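Non-structural maintenance of chromosomes element 1 homolog (PDB 7DG2) probably acts as a RING-type E3 ubiquitin ligase that pairs with a MAGE protein within the SMC5-SMC6 complex of DNA repair. Local coordinates at residues 184-189 with 202-207; 198-203 with 219-224. All coordinates share one frame; numbering follows the deposited sequence.

Interaction 1: residues 184-189 with 202-207; sequences CNVCRK and IPLHLQ. With ZN (zinc ion), chain G.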
ATOM      1  N   CYS A 184       6.215 -11.635  28.097  1.00 24.58           N
ATOM      2  CA  CYS A 184       6.679 -13.017  28.232  1.00 26.27           C
ATOM      3  C   CYS A 184       7.768 -13.122  29.292  1.00 29.84           C
ATOM      4  O   CYS A 184       8.737 -12.360  29.284  1.00 31.55           O
ATOM      5  CB  CYS A 184       7.208 -13.533  26.892  1.00 27.75           C
ATOM      6  SG  CYS A 184       7.883 -15.222  26.964  1.00 28.52           S
ATOM      7  N   ASN A 185       7.604 -14.069  30.218  1.00 29.76           N
ATOM      8  CA  ASN A 185       8.555 -14.161  31.317  1.00 31.05           C
ATOM      9  C   ASN A 185       9.928 -14.627  30.848  1.00 35.53           C
ATOM     10  O   ASN A 185      10.922 -14.362  31.533  1.00 36.87           O
ATOM     11  CB  ASN A 185       8.014 -15.092  32.407  1.00 35.98           C
ATOM     12  CG  ASN A 185       8.777 -14.968  33.715  1.00 46.11           C
ATOM     13  OD1 ASN A 185       8.656 -13.967  34.426  1.00 50.18           O
ATOM     14  ND2 ASN A 185       9.558 -15.992  34.044  1.00 45.10           N
ATOM     15  N   VAL A 186      10.007 -15.266  29.684  1.00 33.46           N
ATOM     16  CA  VAL A 186      11.271 -15.792  29.168  1.00 36.07           C
ATOM     17  C   VAL A 186      11.987 -14.777  28.283  1.00 39.34           C
ATOM     18  O   VAL A 186      13.164 -14.475  28.496  1.00 40.43           O
ATOM     19  CB  VAL A 186      11.019 -17.118  28.419  1.00 34.35           C
ATOM     20  CG1 VAL A 186      12.204 -17.476  27.532  1.00 40.29           C
ATOM     21  CG2 VAL A 186      10.750 -18.233  29.406  1.00 38.27           C
ATOM     22  N   CYS A 187      11.318 -14.232  27.265  1.00 34.39           N
ATOM     23  CA  CYS A 187      11.997 -13.341  26.328  1.00 34.08           C
ATOM     24  C   CYS A 187      11.733 -11.866  26.590  1.00 36.94           C
ATOM     25  O   CYS A 187      12.395 -11.022  25.975  1.00 32.89           O
ATOM     26  CB  CYS A 187      11.602 -13.678  24.886  1.00 34.02           C
ATOM     27  SG  CYS A 187       9.877 -13.287  24.488  1.00 34.77           S
ATOM     28  N   ARG A 188      10.783 -11.538  27.473  1.00 32.52           N
ATOM     29  CA  ARG A 188      10.470 -10.172  27.897  1.00 36.61           C
ATOM     30  C   ARG A 188       9.891  -9.314  26.773  1.00 35.61           C
ATOM     31  O   ARG A 188       9.970  -8.085  26.826  1.00 37.24           O
ATOM     32  CB  ARG A 188      11.697  -9.490  28.512  1.00 40.18           C
ATOM     33  CG  ARG A 188      12.347 -10.280  29.645  1.00 43.61           C
ATOM     34  CD  ARG A 188      11.479 -10.275  30.890  1.00 45.70           C
ATOM     35  NE  ARG A 188      11.074  -8.919  31.249  1.00 54.59           N
ATOM     36  CZ  ARG A 188      11.806  -8.084  31.983  1.00 65.26           C
ATOM     37  NH1 ARG A 188      11.354  -6.866  32.256  1.00 65.56           N
ATOM     38  NH2 ARG A 188      12.991  -8.465  32.446  1.00 67.68           N
ATOM     39  N   LYS A 189       9.296  -9.931  25.760  1.00 32.13           N
ATOM     40  CA  LYS A 189       8.597  -9.209  24.706  1.00 34.25           C
ATOM     41  C   LYS A 189       7.092  -9.394  24.856  1.00 32.50           C
ATOM     42  O   LYS A 189       6.622 -10.329  25.508  1.00 28.52           O
ATOM     43  CB  LYS A 189       9.043  -9.683  23.321  1.00 30.38           C
ATOM     44  CG  LYS A 189      10.525  -9.493  23.051  1.00 38.75           C
ATOM     45  CD  LYS A 189      10.938 -10.162  21.753  1.00 39.36           C
ATOM     46  CE  LYS A 189      12.351  -9.759  21.373  1.00 51.70           C
ATOM     47  NZ  LYS A 189      12.472  -8.274  21.324  1.00 55.40           N
ATOM     48  N   ILE A 202       1.347 -15.314  35.070  1.00 26.79           N
ATOM     49  CA  ILE A 202       2.432 -14.846  34.209  1.00 24.20           C
ATOM     50  C   ILE A 202       2.323 -15.519  32.847  1.00 24.73           C
ATOM     51  O   ILE A 202       1.877 -16.671  32.750  1.00 25.46           O
ATOM     52  CB  ILE A 202       3.824 -15.082  34.816  1.00 28.56           C
ATOM     53  CG1 ILE A 202       4.083 -16.573  35.041  1.00 27.81           C
ATOM     54  CG2 ILE A 202       4.017 -14.230  36.073  1.00 32.75           C
ATOM     55  CD1 ILE A 202       4.964 -17.202  33.984  1.00 35.95           C
ATOM     56  N   PRO A 203       2.705 -14.832  31.781  1.00 25.75           N
ATOM     57  CA  PRO A 203       2.569 -15.401  30.438  1.00 23.11           C
ATOM     58  C   PRO A 203       3.886 -15.901  29.870  1.00 25.91           C
ATOM     59  O   PRO A 203       4.953 -15.364  30.189  1.00 25.59           O
ATOM     60  CB  PRO A 203       2.042 -14.208  29.632  1.00 25.25           C
ATOM     61  CG  PRO A 203       2.754 -13.035  30.255  1.00 25.50           C
ATOM     62  CD  PRO A 203       2.974 -13.381  31.729  1.00 27.23           C
ATOM     63  N   LEU A 204       3.820 -16.925  29.019  1.00 26.02           N
ATOM     64  CA  LEU A 204       4.931 -17.307  28.158  1.00 26.93           C
ATOM     65  C   LEU A 204       4.420 -17.424  26.730  1.00 26.23           C
ATOM     66  O   LEU A 204       3.316 -17.923  26.512  1.00 26.52           O
ATOM     67  CB  LEU A 204       5.553 -18.645  28.582  1.00 33.11           C
ATOM     68  CG  LEU A 204       6.398 -18.668  29.855  1.00 34.17           C
ATOM     69  CD1 LEU A 204       7.210 -19.963  29.919  1.00 36.98           C
ATOM     70  CD2 LEU A 204       7.304 -17.458  29.894  1.00 37.57           C
ATOM     71  N   HIS A 205       5.215 -16.968  25.760  1.00 26.46           N
ATOM     72  CA  HIS A 205       4.931 -17.314  24.371  1.00 31.83           C
ATOM     73  C   HIS A 205       4.888 -18.829  24.222  1.00 36.20           C
ATOM     74  O   HIS A 205       5.589 -19.559  24.927  1.00 35.65           O
ATOM     75  CB  HIS A 205       5.998 -16.768  23.422  1.00 27.86           C
ATOM     76  CG  HIS A 205       5.958 -15.286  23.230  1.00 26.21           C
ATOM     77  ND1 HIS A 205       6.971 -14.457  23.665  1.00 26.06           N
ATOM     78  CD2 HIS A 205       5.048 -14.486  22.623  1.00 26.58           C
ATOM     79  CE1 HIS A 205       6.680 -13.207  23.345  1.00 30.50           C
ATOM     80  NE2 HIS A 205       5.518 -13.198  22.714  1.00 25.26           N
ATOM     81  N   LEU A 206       4.067 -19.302  23.282  1.00 35.11           N
ATOM     82  CA  LEU A 206       3.977 -20.743  23.063  1.00 37.47           C
ATOM     83  C   LEU A 206       5.324 -21.321  22.653  1.00 41.50           C
ATOM     84  O   LEU A 206       5.713 -22.397  23.125  1.00 46.72           O
ATOM     85  CB  LEU A 206       2.905 -21.061  22.018  1.00 40.43           C
ATOM     86  CG  LEU A 206       1.596 -21.584  22.620  1.00 43.36           C
ATOM     87  CD1 LEU A 206       0.861 -20.473  23.365  1.00 39.32           C
ATOM     88  CD2 LEU A 206       0.700 -22.218  21.557  1.00 42.33           C
ATOM     89  N   GLN A 207       6.061 -20.615  21.790  1.00 42.98           N
ATOM     90  CA  GLN A 207       7.399 -21.072  21.429  1.00 42.48           C
ATOM     91  C   GLN A 207       8.355 -20.992  22.610  1.00 45.17           C
ATOM     92  O   GLN A 207       9.243 -21.840  22.748  1.00 45.23           O
ATOM     93  CB  GLN A 207       7.948 -20.260  20.255  1.00 48.55           C
ATOM     94  CG  GLN A 207       7.845 -20.961  18.907  1.00 54.16           C
ATOM     95  CD  GLN A 207       6.639 -20.506  18.104  1.00 51.49           C
ATOM     96  OE1 GLN A 207       6.406 -19.300  17.936  1.00 44.04           O
ATOM     97  NE2 GLN A 207       5.862 -21.466  17.605  1.00 47.94           N
TER
HETATM   98 ZN    ZN G 304       8.669 -15.130  24.765  1.00 31.37          ZN
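C184, C187 and H205 close on one zinc ion, and C208, from the helix that begins just after H205, completes this site of three cysteines and one histidine. H205 coordinates through ND1 at 2.1 Å from the zinc, with C187 SG lying in the plane of the imidazole at its edge. The other ring nitrogen, NE2, is hydrogen-bonded to V190 O, so the ring is held at both nitrogens. The tight part of the contact surrounds C184, whose SG, anti to its own backbone N (chi1 177°), is placed where the zinc and the N-H of H205 both meet it. In addition to binding the zinc, this sulfur accepts an almost straight hydrogen bond from H205 N across the contact (N to SG 3.4 Å), and the amides of V186 and C187 point at it from within its own loop. Next to it, N185 N donates to P203 O at 3.0 Å. L204 packs against the same part of the loop: its CD2 lies 3.4 Å from N185 N and 3.6 Å from V186 CG2, the side chains of V186 and L204 crossing at about a right angle. Toward solvent the contact thins out. K189 brings only CB and its carbonyl O near H205 CE1, while its aliphatic chain leads away. Three amide N-H groups directed at C184 SG would be expected to share with the zinc the negative charge of the thiolate.

Interaction 2: residues 198-203 with 219-224; sequences ENCGIP and PTCPNC. With ZN (zinc ion), chain H.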
ATOM      1  N   GLU A 198      -1.905 -20.612  35.625  1.00 32.23           N
ATOM      2  CA  GLU A 198      -3.256 -20.459  36.137  1.00 34.14           C
ATOM      3  C   GLU A 198      -3.271 -20.109  37.613  1.00 36.19           C
ATOM      4  O   GLU A 198      -4.333 -19.760  38.141  1.00 37.28           O
ATOM      5  CB  GLU A 198      -4.062 -21.726  35.860  1.00 40.52           C
ATOM      6  CG  GLU A 198      -4.057 -22.072  34.374  1.00 43.55           C
ATOM      7  CD  GLU A 198      -5.098 -23.102  33.995  1.00 52.46           C
ATOM      8  OE1 GLU A 198      -5.892 -22.828  33.068  1.00 55.03           O
ATOM      9  OE2 GLU A 198      -5.115 -24.184  34.616  1.00 54.51           O
ATOM     10  N   ASN A 199      -2.115 -20.161  38.275  1.00 29.61           N
ATOM     11  CA  ASN A 199      -2.022 -19.724  39.660  1.00 32.53           C
ATOM     12  C   ASN A 199      -1.661 -18.246  39.779  1.00 30.64           C
ATOM     13  O   ASN A 199      -2.352 -17.502  40.480  1.00 31.75           O
ATOM     14  CB  ASN A 199      -1.006 -20.579  40.422  1.00 32.48           C
ATOM     15  CG  ASN A 199      -0.873 -20.158  41.867  1.00 33.12           C
ATOM     16  OD1 ASN A 199      -1.839 -20.213  42.630  1.00 35.27           O
ATOM     17  ND2 ASN A 199       0.323 -19.722  42.250  1.00 33.79           N
ATOM     18  N   CYS A 200      -0.588 -17.799  39.109  1.00 27.16           N
ATOM     19  CA  CYS A 200      -0.113 -16.429  39.268  1.00 28.76           C
ATOM     20  C   CYS A 200      -0.277 -15.559  38.028  1.00 32.72           C
ATOM     21  O   CYS A 200      -0.021 -14.352  38.106  1.00 30.37           O
ATOM     22  CB  CYS A 200       1.365 -16.410  39.681  1.00 29.58           C
ATOM     23  SG  CYS A 200       2.512 -16.727  38.328  1.00 26.61           S
ATOM     24  N   GLY A 201      -0.665 -16.130  36.890  1.00 28.10           N
ATOM     25  CA  GLY A 201      -1.025 -15.336  35.731  1.00 30.24           C
ATOM     26  C   GLY A 201       0.102 -14.924  34.803  1.00 29.33           C
ATOM     27  O   GLY A 201      -0.167 -14.226  33.809  1.00 27.79           O
ATOM     28  N   ILE A 202       1.347 -15.314  35.070  1.00 26.79           N
ATOM     29  CA  ILE A 202       2.432 -14.846  34.209  1.00 24.20           C
ATOM     30  C   ILE A 202       2.323 -15.519  32.847  1.00 24.73           C
ATOM     31  O   ILE A 202       1.877 -16.671  32.750  1.00 25.46           O
ATOM     32  CB  ILE A 202       3.824 -15.082  34.816  1.00 28.56           C
ATOM     33  CG1 ILE A 202       4.083 -16.573  35.041  1.00 27.81           C
ATOM     34  CG2 ILE A 202       4.017 -14.230  36.073  1.00 32.75           C
ATOM     35  CD1 ILE A 202       4.964 -17.202  33.984  1.00 35.95           C
ATOM     36  N   PRO A 203       2.705 -14.832  31.781  1.00 25.75           N
ATOM     37  CA  PRO A 203       2.569 -15.401  30.438  1.00 23.11           C
ATOM     38  C   PRO A 203       3.886 -15.901  29.870  1.00 25.91           C
ATOM     39  O   PRO A 203       4.953 -15.364  30.189  1.00 25.59           O
ATOM     40  CB  PRO A 203       2.042 -14.208  29.632  1.00 25.25           C
ATOM     41  CG  PRO A 203       2.754 -13.035  30.255  1.00 25.50           C
ATOM     42  CD  PRO A 203       2.974 -13.381  31.729  1.00 27.23           C
ATOM     43  N   PRO A 219       7.291 -29.905  34.973  1.00 47.17           N
ATOM     44  CA  PRO A 219       7.561 -28.490  34.706  1.00 43.09           C
ATOM     45  C   PRO A 219       6.814 -27.594  35.679  1.00 42.24           C
ATOM     46  O   PRO A 219       5.648 -27.835  36.009  1.00 43.84           O
ATOM     47  CB  PRO A 219       7.061 -28.306  33.272  1.00 45.84           C
ATOM     48  CG  PRO A 219       5.945 -29.289  33.163  1.00 45.76           C
ATOM     49  CD  PRO A 219       6.342 -30.477  34.002  1.00 47.56           C
ATOM     50  N   THR A 220       7.502 -26.552  36.141  1.00 42.74           N
ATOM     51  CA  THR A 220       6.957 -25.634  37.130  1.00 40.32           C
ATOM     52  C   THR A 220       7.079 -24.198  36.639  1.00 43.41           C
ATOM     53  O   THR A 220       7.991 -23.857  35.878  1.00 42.54           O
ATOM     54  CB  THR A 220       7.668 -25.768  38.480  1.00 45.00           C
ATOM     55  OG1 THR A 220       9.073 -25.535  38.307  1.00 41.30           O
ATOM     56  CG2 THR A 220       7.437 -27.156  39.077  1.00 39.29           C
ATOM     57  N   CYS A 221       6.154 -23.362  37.105  1.00 41.06           N
ATOM     58  CA  CYS A 221       6.114 -21.956  36.707  1.00 39.17           C
ATOM     59  C   CYS A 221       7.364 -21.226  37.187  1.00 41.97           C
ATOM     60  O   CYS A 221       7.711 -21.315  38.370  1.00 41.89           O
ATOM     61  CB  CYS A 221       4.861 -21.293  37.285  1.00 36.73           C
ATOM     62  SG  CYS A 221       4.821 -19.480  37.177  1.00 32.50           S
ATOM     63  N   PRO A 222       8.042 -20.465  36.318  1.00 38.05           N
ATOM     64  CA  PRO A 222       9.270 -19.772  36.744  1.00 41.97           C
ATOM     65  C   PRO A 222       9.035 -18.664  37.755  1.00 45.81           C
ATOM     66  O   PRO A 222      10.015 -18.142  38.301  1.00 48.43           O
ATOM     67  CB  PRO A 222       9.835 -19.199  35.435  1.00 45.28           C
ATOM     68  CG  PRO A 222       8.794 -19.456  34.361  1.00 45.62           C
ATOM     69  CD  PRO A 222       7.562 -20.002  35.006  1.00 43.26           C
ATOM     70  N   ASN A 223       7.785 -18.289  38.019  1.00 40.99           N
ATOM     71  CA  ASN A 223       7.459 -17.192  38.922  1.00 40.10           C
ATOM     72  C   ASN A 223       6.911 -17.651  40.261  1.00 41.12           C
ATOM     73  O   ASN A 223       7.294 -17.104  41.298  1.00 46.12           O
ATOM     74  CB  ASN A 223       6.444 -16.251  38.261  1.00 35.79           C
ATOM     75  CG  ASN A 223       6.178 -15.006  39.086  1.00 38.49           C
ATOM     76  OD1 ASN A 223       7.097 -14.246  39.390  1.00 42.56           O
ATOM     77  ND2 ASN A 223       4.915 -14.780  39.437  1.00 36.63           N
ATOM     78  N   CYS A 224       6.007 -18.629  40.275  1.00 35.34           N
ATOM     79  CA  CYS A 224       5.390 -19.089  41.510  1.00 38.32           C
ATOM     80  C   CYS A 224       5.687 -20.548  41.828  1.00 36.26           C
ATOM     81  O   CYS A 224       5.248 -21.033  42.876  1.00 38.96           O
ATOM     82  CB  CYS A 224       3.869 -18.880  41.459  1.00 37.04           C
ATOM     83  SG  CYS A 224       2.981 -20.080  40.423  1.00 27.76           S
TER
HETATM   84 ZN    ZN H 305       2.926 -19.004  38.333  1.00 27.75          ZN
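The second zinc site of the atypical RING finger, a Cys4 site built from two CxxC motifs, is formed where the loop 198-203 meets the loop 219-224. C200, C221 and C224 supply three of the sulfurs, and C197 supplies the fourth. C200 SG and C221 SG each stand 2.3 Å from the zinc, and C224 SG 2.4 Å. The two second cysteines of the motifs, C200 and C224, both carry SG between the backbone N and the carbonyl carbon (chi1 77° and 76°), and their CB atoms pack against each other beside the metal. Around the ion two asparagines reach across in a reciprocal arrangement: the residue before each of these cysteines donates its side-chain amide to the second cysteine of the other motif. N199 ND2 bonds to C224 SG at 3.2 Å, with the sulfur close to the amide plane. C221 SG is held differently, from within its own loop, by the backbone N-H groups of N223 and C224. These N-H donors would be expected to temper the negative charge gathered by four thiolates. I202 packs beside the site. Its CG1 touches C221 SG at 3.7 Å, its CD1 meets P222 CD, and its CG2 lies against the amide of N223. The same amide makes the other half of the exchange, N223 ND2 reaching C200 SG at 3.3 Å in a nearly straight bond (173°), with the sulfur almost in the amide plane of N223.

How the interactions relate
The two contacts sit side by side in the RING-like domain, their centres 11 Å apart. Their segments alternate along the chain: 184-189 comes first, then the overlapping 198-203 and 202-207, and last 219-224. Each zinc therefore joins parts of the chain separated by ligands of the other, the cross-brace topology of RING fingers. I202 and P203 belong to both interactions, and the strand 203-204, paired antiparallel with 195-196, leads from the four-cysteine site to H205 of the histidine-containing site. A direct touch, N185 ND2 to P222 CB at 3.5 Å, also joins interaction 1 to interaction 2, so the two zinc sites are tied together by the chain and by direct packing.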